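Uncharacterized hypothetical protein (Parabacteroides merdae, PDB 4EI0) is of unknown function, a DUF4466 family protein built mainly of antiparallel beta sheets. Local coordinates at residues 168-174 and 306-310; 148-152 and 254-259. All blocks are in the same frame, centred on the assembly; numbering follows the deposited sequence. Where two conformers were deposited one is given.

Contact 1. Residues 168-174 and 306-310; sequences FLNEGEA and SVKRY
R309, on strand 302-311 of an antiparallel five-stranded sheet, sends its guanidinium group into loop 168-174, which joins two strands of another sheet and contains a type II beta turn from N170 to E173. R309 NH1 does most of the gripping, with hydrogen bonds to F168 O (2.9 Å), near the guanidinium plane, and to N170 O (2.8 Å), somewhat tilted from it. It meets both from above their carbonyl planes. R309 NH2 adds a weak bond to N170 O (3.2 Å) and also pairs with D152 OD2. Arginine suits this place because one flat donor can collect several carbonyls. E173 O, poorly angled for a bond, and A174 CA lie over one guanidinium face; A174 CB packs on V307 and, at 3.9 Å, on R309 CB. With CG anti to the backbone N (chi1 -176°) the chain leaves the strand, and its bend at chi3 (67°) turns the head to the carbonyls. V307 CG1 meets the F168 ring edge, 4.0 Å from F168 CE1. In the turn, G172 takes a positive phi, N170 ND2 bonds E173 OE1, N170 OD1 meets K192, and E173 OE2 meets H176 ND1. A174 O, buried here without a polar partner, lies 3.5 Å from R309 CD.

Contact 2. Residues 148-152 and 254-259; sequences ISKMD and IDDLDF
An ST turn in the linker 148-152, between strands 138-147 and 152-159 of two different sheets, meets the first turn of helix 256-261. S149 OG accepts a hydrogen bond from M151 N (2.9 Å) and donates one to D256 OD1, whose modelled length of 2.5 Å is doubtfully short. Serine suits the position because its one hydroxyl can serve the turn and the helix at once; chi1 of 176° sets OG anti to the backbone N, beside the carbonyl carbon and within reach of the next peptides. The other carboxylate oxygen, D256 OD2, receives K150 N at 2.9 Å on its syn lone pair, and the bond is almost straight at 175°. The aspartate thus spans a hydroxyl and a peptide N-H with its two oxygens. K150 turns its amine away to K311 O. M151, a selenomethionine, makes a Met-aromatic contact, its SE at the edge of the F259 ring, 3.7 Å from F259 CE2. Its unbranched chain, bent at chi3, carries SE there while M151 CE touches I254 O at 3.6 Å and M151 CG touches D256 OD1, both van der Waals contacts. D255 holds the N-cap position without a capping bond from its side chain; its OD1 instead takes D256 N, and D258 OD2 accepts from D255 N. The arrangement is a linker between two antiparallel sheets, its ST turn tied to a helix start by D256.

How the contacts relate
Strand 302-311 links the two contacts, whose centres lie about 12 Å apart. It supplies one side of contact 1, while both sides of contact 2 pack against it: M151 and F259 on K308, K150 and D256 on Y310. Besides the R309-D152 pair, a probable hydrogen bond from K308 NZ to I254 O crosses directly between them. Each contact is partly buried, but contact 1 includes exposed loop residues, whereas none of the touching residues of contact 2 is exposed. Their chemistry is reversed: in contact 1 a cationic side chain collects backbone carbonyls, and in contact 2 an anionic one accepts a hydroxyl and a backbone N-H.

Contact 1. Residues 168-174 and 306-310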
loop_
_atom_site.group_PDB
_atom_site.type_symbol
_atom_site.label_atom_id
_atom_site.label_comp_id
_atom_site.label_asym_id
_atom_site.label_seq_id
_atom_site.Cartn_x
_atom_site.Cartn_y
_atom_site.Cartn_z
ATOM N N PHE B 168 21.474 38.904 -20.259
ATOM C CA PHE B 168 21.341 38.464 -18.882
ATOM C C PHE B 168 20.736 39.567 -18.027
ATOM O O PHE B 168 20.848 39.498 -16.812
ATOM C CB PHE B 168 22.738 38.078 -18.299
ATOM C CG PHE B 168 23.452 37.021 -19.093
ATOM C CD1 PHE B 168 23.146 35.675 -18.934
ATOM C CD2 PHE B 168 24.382 37.371 -20.025
ATOM C CE1 PHE B 168 23.791 34.720 -19.673
ATOM C CE2 PHE B 168 25.019 36.426 -20.783
ATOM C CZ PHE B 168 24.733 35.108 -20.613
ATOM N N LEU B 169 20.016 40.523 -18.624
ATOM C CA LEU B 169 19.548 41.714 -17.867
ATOM C C LEU B 169 18.076 41.803 -17.585
ATOM O O LEU B 169 17.656 42.711 -16.897
ATOM C CB LEU B 169 20.011 43.014 -18.585
ATOM C CG LEU B 169 21.548 43.081 -18.872
ATOM C CD1 LEU B 169 22.074 44.330 -19.595
ATOM C CD2 LEU B 169 22.288 42.908 -17.538
ATOM N N ASN B 170 17.267 40.877 -18.081
ATOM C CA ASN B 170 15.862 40.990 -17.905
ATOM C C ASN B 170 15.441 40.504 -16.507
ATOM O O ASN B 170 15.959 39.511 -15.996
ATOM C CB ASN B 170 15.119 40.188 -18.984
ATOM C CG ASN B 170 15.128 40.841 -20.344
ATOM O OD1 ASN B 170 15.536 41.991 -20.526
ATOM N ND2 ASN B 170 14.667 40.099 -21.327
ATOM N N GLU B 171 14.443 41.162 -15.914
ATOM C CA GLU B 171 13.878 40.763 -14.615
ATOM C C GLU B 171 13.357 39.328 -14.669
ATOM O O GLU B 171 12.607 38.945 -15.580
ATOM C CB GLU B 171 12.610 41.536 -14.216
ATOM C CG GLU B 171 12.455 43.014 -14.092
ATOM C CD GLU B 171 11.034 43.232 -13.534
ATOM O OE1 GLU B 171 10.018 43.394 -14.294
ATOM O OE2 GLU B 171 10.938 43.127 -12.296
ATOM N N GLY B 172 13.690 38.549 -13.668
ATOM C CA GLY B 172 13.145 37.196 -13.562
ATOM C C GLY B 172 13.504 36.233 -14.661
ATOM O O GLY B 172 12.952 35.151 -14.690
ATOM N N GLU B 173 14.463 36.573 -15.524
ATOM C CA GLU B 173 14.804 35.736 -16.680
ATOM C C GLU B 173 16.308 35.513 -16.693
ATOM O O GLU B 173 17.021 36.443 -16.948
ATOM C CB GLU B 173 14.432 36.441 -17.983
ATOM C CG GLU B 173 13.108 36.086 -18.638
ATOM C CD GLU B 173 12.999 36.658 -20.063
ATOM O OE1 GLU B 173 12.868 37.885 -20.220
ATOM O OE2 GLU B 173 13.076 35.889 -21.039
ATOM N N ALA B 174 16.784 34.285 -16.440
ATOM C CA ALA B 174 18.234 34.029 -16.315
ATOM C C ALA B 174 18.985 34.458 -17.564
ATOM O O ALA B 174 20.081 34.994 -17.491
ATOM C CB ALA B 174 18.497 32.553 -16.009
ATOM N N SER B 306 21.220 26.214 -21.326
ATOM C CA SER B 306 20.523 26.400 -20.071
ATOM C C SER B 306 21.391 27.283 -19.158
ATOM O O SER B 306 22.595 27.161 -19.166
ATOM C CB SER B 306 20.308 25.049 -19.425
ATOM O OG SER B 306 19.564 24.212 -20.306
ATOM N N VAL B 307 20.786 28.149 -18.360
ATOM C CA VAL B 307 21.535 29.218 -17.640
ATOM C C VAL B 307 21.029 29.348 -16.233
ATOM O O VAL B 307 19.820 29.329 -16.010
ATOM C CB VAL B 307 21.380 30.579 -18.372
ATOM C CG1 VAL B 307 22.050 31.741 -17.624
ATOM C CG2 VAL B 307 21.844 30.487 -19.814
ATOM N N LYS B 308 21.950 29.408 -15.279
ATOM C CA LYS B 308 21.706 29.913 -13.948
ATOM C C LYS B 308 22.282 31.306 -13.875
ATOM O O LYS B 308 23.364 31.558 -14.417
ATOM C CB LYS B 308 22.346 29.053 -12.904
ATOM C CG LYS B 308 21.516 27.835 -12.553
ATOM C CD LYS B 308 22.213 26.877 -11.616
ATOM C CE LYS B 308 21.286 25.770 -11.089
ATOM N NZ LYS B 308 21.983 24.860 -10.148
ATOM N N ARG B 309 21.529 32.224 -13.274
ATOM C CA ARG B 309 22.005 33.646 -13.085
ATOM C C ARG B 309 21.864 34.048 -11.628
ATOM O O ARG B 309 20.925 33.622 -10.949
ATOM C CB ARG B 309 21.197 34.568 -13.977
ATOM C CG ARG B 309 21.646 36.027 -13.959
ATOM C CD ARG B 309 20.690 36.972 -14.662
ATOM N NE ARG B 309 19.427 37.086 -13.964
ATOM C CZ ARG B 309 18.419 37.885 -14.315
ATOM N NH1 ARG B 309 18.521 38.693 -15.355
ATOM N NH2 ARG B 309 17.291 37.868 -13.598
ATOM N N TYR B 310 22.801 34.860 -11.136
ATOM C CA TYR B 310 22.821 35.294 -9.753
ATOM C C TYR B 310 23.136 36.803 -9.739
ATOM O O TYR B 310 24.119 37.246 -10.334
ATOM C CB TYR B 310 23.899 34.500 -8.982
ATOM C CG TYR B 310 24.073 34.880 -7.522
ATOM C CD1 TYR B 310 23.314 34.313 -6.564
ATOM C CD2 TYR B 310 24.989 35.847 -7.142
ATOM C CE1 TYR B 310 23.460 34.665 -5.225
ATOM C CE2 TYR B 310 25.145 36.215 -5.829
ATOM C CZ TYR B 310 24.349 35.626 -4.868
ATOM O OH TYR B 310 24.490 35.955 -3.549
#

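Contact 2. Residues 148-152 and 254-259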
loop_
_atom_site.group_PDB
_atom_site.type_symbol
_atom_site.label_atom_id
_atom_site.label_comp_id
_atom_site.label_asym_id
_atom_site.label_seq_id
_atom_site.Cartn_x
_atom_site.Cartn_y
_atom_site.Cartn_z
ATOM N N ILE B 148 15.700 29.493 0.312
ATOM C CA ILE B 148 15.337 29.635 -1.110
ATOM C C ILE B 148 16.483 30.470 -1.744
ATOM O O ILE B 148 16.912 31.512 -1.190
ATOM C CB ILE B 148 13.966 30.359 -1.272
ATOM C CG1 ILE B 148 12.853 29.665 -0.450
ATOM C CG2 ILE B 148 13.595 30.522 -2.724
ATOM C CD1 ILE B 148 12.585 28.210 -0.779
ATOM N N SER B 149 16.982 29.994 -2.868
ATOM C CA SER B 149 18.076 30.574 -3.574
ATOM C C SER B 149 17.675 31.973 -4.097
ATOM O O SER B 149 16.515 32.235 -4.304
ATOM C CB SER B 149 18.375 29.688 -4.756
ATOM O OG SER B 149 19.383 30.241 -5.568
ATOM N N LYS B 150 18.674 32.813 -4.358
ATOM C CA LYS B 150 18.507 34.061 -5.143
ATOM C C LYS B 150 18.549 33.844 -6.642
ATOM O O LYS B 150 18.266 34.761 -7.437
ATOM C CB LYS B 150 19.596 35.065 -4.782
ATOM C CG LYS B 150 19.466 35.634 -3.369
ATOM C CD LYS B 150 20.540 36.675 -3.020
ATOM C CE LYS B 150 21.013 37.498 -4.223
ATOM N NZ LYS B 150 21.787 38.709 -3.813
HETATM N N MSE B 151 18.898 32.641 -7.052
HETATM C CA MSE B 151 19.175 32.405 -8.466
HETATM C C MSE B 151 17.915 32.397 -9.311
HETATM O O MSE B 151 16.819 32.115 -8.825
HETATM C CB MSE B 151 19.903 31.078 -8.667
HETATM C CG MSE B 151 21.306 31.051 -8.170
HETATM SE SE MSE B 151 22.219 29.335 -8.492
HETATM C CE MSE B 151 20.957 28.200 -7.433
ATOM N N ASP B 152 18.102 32.743 -10.577
ATOM C CA ASP B 152 17.163 32.472 -11.653
ATOM C C ASP B 152 17.723 31.379 -12.509
ATOM O O ASP B 152 18.952 31.232 -12.615
ATOM C CB ASP B 152 16.979 33.700 -12.528
ATOM C CG ASP B 152 16.028 34.729 -11.917
ATOM O OD1 ASP B 152 14.859 34.388 -11.686
ATOM O OD2 ASP B 152 16.452 35.888 -11.680
ATOM N N ILE B 254 25.412 23.904 -8.841
ATOM C CA ILE B 254 25.910 25.261 -8.646
ATOM C C ILE B 254 24.904 25.967 -7.779
ATOM O O ILE B 254 23.693 25.999 -8.100
ATOM C CB ILE B 254 26.048 26.003 -9.979
ATOM C CG1 ILE B 254 27.052 25.261 -10.878
ATOM C CG2 ILE B 254 26.461 27.465 -9.786
ATOM C CD1 ILE B 254 26.915 25.707 -12.319
ATOM N N ASP B 255 25.385 26.538 -6.694
ATOM C CA ASP B 255 24.506 27.234 -5.757
ATOM C C ASP B 255 24.966 28.695 -5.652
ATOM O O ASP B 255 25.948 29.142 -6.320
ATOM C CB ASP B 255 24.459 26.507 -4.382
ATOM C CG ASP B 255 23.198 26.845 -3.536
ATOM O OD1 ASP B 255 22.398 27.729 -3.903
ATOM O OD2 ASP B 255 23.036 26.227 -2.464
ATOM N N ASP B 256 24.254 29.452 -4.838
ATOM C CA ASP B 256 24.569 30.863 -4.641
ATOM C C ASP B 256 26.053 31.108 -4.247
ATOM O O ASP B 256 26.660 32.042 -4.695
ATOM C CB ASP B 256 23.654 31.475 -3.567
ATOM C CG ASP B 256 22.146 31.442 -3.942
ATOM O OD1 ASP B 256 21.692 30.620 -4.760
ATOM O OD2 ASP B 256 21.407 32.300 -3.400
ATOM N N LEU B 257 26.603 30.293 -3.367
ATOM C CA LEU B 257 27.949 30.550 -2.845
ATOM C C LEU B 257 29.009 30.429 -3.965
ATOM O O LEU B 257 29.975 31.179 -3.996
ATOM C CB LEU B 257 28.257 29.601 -1.672
ATOM C CG LEU B 257 29.705 29.593 -1.129
ATOM C CD1 LEU B 257 29.990 30.934 -0.450
ATOM C CD2 LEU B 257 29.964 28.383 -0.225
ATOM N N ASP B 258 28.798 29.500 -4.892
ATOM C CA ASP B 258 29.676 29.319 -6.051
ATOM C C ASP B 258 29.709 30.592 -6.903
ATOM O O ASP B 258 30.756 30.959 -7.418
ATOM C CB ASP B 258 29.183 28.158 -6.915
ATOM C CG ASP B 258 29.147 26.844 -6.144
ATOM O OD1 ASP B 258 30.186 26.467 -5.583
ATOM O OD2 ASP B 258 28.080 26.186 -6.066
ATOM N N PHE B 259 28.565 31.254 -7.075
ATOM C CA PHE B 259 28.553 32.549 -7.780
ATOM C C PHE B 259 29.268 33.646 -7.033
ATOM O O PHE B 259 29.995 34.473 -7.654
ATOM C CB PHE B 259 27.142 32.980 -8.109
ATOM C CG PHE B 259 26.594 32.293 -9.304
ATOM C CD1 PHE B 259 27.126 32.562 -10.523
ATOM C CD2 PHE B 259 25.588 31.342 -9.186
ATOM C CE1 PHE B 259 26.670 31.924 -11.641
ATOM C CE2 PHE B 259 25.105 30.711 -10.314
ATOM C CZ PHE B 259 25.653 31.010 -11.532
#